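Side-chain contact in uncharacterized protein (Aeropyrum pernix, PDB 3P1Z), which is uncharacterized but probably binds nucleic acid and may act as a tRNA-intron lyase: residues A53-A56 with S57-M60. Sequence-based numbering, arbitrary orientation.
Sequences AYQA and SRGM
The ring of Tyr54 crosses the side chain of Arg58 at a slant, one helical turn on. Its CG is anti to the backbone N (chi1 173°), which places the ring beside Arg58. There CE1 meets Arg58 CG at 3.6 Å, with ring and guanidinium planes 45° apart. Ser57 OG donates to Tyr54 O at 2.9 Å, in the carbonyl plane and on a lone pair. Arg58 N adds a weak bond to the same oxygen. The inner side is the packed one: Ala53, Ala56 and Ser57 touch the helices 68-79 and 83-95, and Tyr54 reaches Arg93 and Arg94. The outer side is looser. Arg58 is exposed, and its NH1 makes a weak bond to Gln55 OE1 (3.3 Å), met at the guanidinium edge. That oxygen also takes a weak bond from Tyr32. Replacing Tyr54 with alanine would probably leave the aliphatic part of Arg58 without its ring partner and open a gap beside Arg93 and Arg94. Gly59 has positive phi (86°). Its N bonds to Ala56 O, and Met60 N bonds weakly back to Gln55 O at 3.1 Å. This is a Schellman motif, ending helix 49-57 in a SEN2-like N-terminal domain.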
loop_
_atom_site.group_PDB
_atom_site.type_symbol
_atom_site.label_atom_id
_atom_site.label_comp_id
_atom_site.label_asym_id
_atom_site.label_seq_id
_atom_site.Cartn_x
_atom_site.Cartn_y
_atom_site.Cartn_z
ATOM N N ALA A 53 -7.093 32.671 13.675
ATOM C CA ALA A 53 -6.622 32.372 12.335
ATOM C C ALA A 53 -7.832 32.071 11.460
ATOM O O ALA A 53 -7.863 32.455 10.291
ATOM C CB ALA A 53 -5.661 31.196 12.342
ATOM N N TYR A 54 -8.834 31.400 12.032
ATOM C CA TYR A 54 -10.008 31.004 11.261
ATOM C C TYR A 54 -10.778 32.211 10.802
ATOM O O TYR A 54 -10.964 32.422 9.603
ATOM C CB TYR A 54 -10.958 30.127 12.068
ATOM C CG TYR A 54 -12.253 29.846 11.328
ATOM C CD1 TYR A 54 -12.242 29.555 9.974
ATOM C CD2 TYR A 54 -13.481 29.863 11.983
ATOM C CE1 TYR A 54 -13.410 29.291 9.293
ATOM C CE2 TYR A 54 -14.653 29.597 11.308
ATOM C CZ TYR A 54 -14.612 29.305 9.964
ATOM O OH TYR A 54 -15.782 29.036 9.276
ATOM N N GLN A 55 -11.246 32.996 11.769
ATOM C CA GLN A 55 -12.099 34.135 11.462
ATOM C C GLN A 55 -11.362 35.114 10.527
ATOM O O GLN A 55 -11.987 35.816 9.740
ATOM C CB GLN A 55 -12.639 34.784 12.748
ATOM C CG GLN A 55 -13.580 33.868 13.564
ATOM C CD GLN A 55 -15.018 33.835 13.034
ATOM O OE1 GLN A 55 -15.310 34.360 11.962
ATOM N NE2 GLN A 55 -15.916 33.228 13.791
ATOM N N ALA A 56 -10.032 35.121 10.581
ATOM C CA ALA A 56 -9.252 35.804 9.556
ATOM C C ALA A 56 -9.590 35.252 8.160
ATOM O O ALA A 56 -10.057 35.989 7.291
ATOM C CB ALA A 56 -7.755 35.690 9.849
ATOM N N SER A 57 -9.386 33.948 7.971
ATOM C CA SER A 57 -9.583 33.269 6.682
ATOM C C SER A 57 -11.013 33.285 6.110
ATOM O O SER A 57 -11.245 32.818 4.991
ATOM C CB SER A 57 -9.084 31.817 6.767
ATOM O OG SER A 57 -10.079 30.941 7.278
ATOM N N ARG A 58 -11.970 33.782 6.882
ATOM C CA ARG A 58 -13.311 34.007 6.354
ATOM C C ARG A 58 -13.420 35.472 5.952
ATOM O O ARG A 58 -14.365 35.878 5.278
ATOM C CB ARG A 58 -14.389 33.641 7.379
ATOM C CG ARG A 58 -14.711 32.148 7.456
ATOM C CD ARG A 58 -15.618 31.835 8.640
ATOM N NE ARG A 58 -17.041 31.870 8.301
ATOM C CZ ARG A 58 -17.899 32.779 8.758
ATOM N NH1 ARG A 58 -17.483 33.741 9.576
ATOM N NH2 ARG A 58 -19.174 32.729 8.388
ATOM N N GLY A 59 -12.427 36.255 6.363
ATOM C CA GLY A 59 -12.385 37.668 6.049
ATOM C C GLY A 59 -13.165 38.513 7.043
ATOM O O GLY A 59 -13.340 39.720 6.834
ATOM N N MET A 60 -13.624 37.872 8.122
ATOM C CA MET A 60 -14.455 38.507 9.155
ATOM C C MET A 60 -13.656 39.165 10.286
ATOM O O MET A 60 -14.209 39.906 11.099
ATOM C CB MET A 60 -15.402 37.485 9.789
ATOM C CG MET A 60 -16.140 36.585 8.810
ATOM S SD MET A 60 -17.279 37.493 7.762
ATOM C CE MET A 60 -16.270 37.726 6.306
#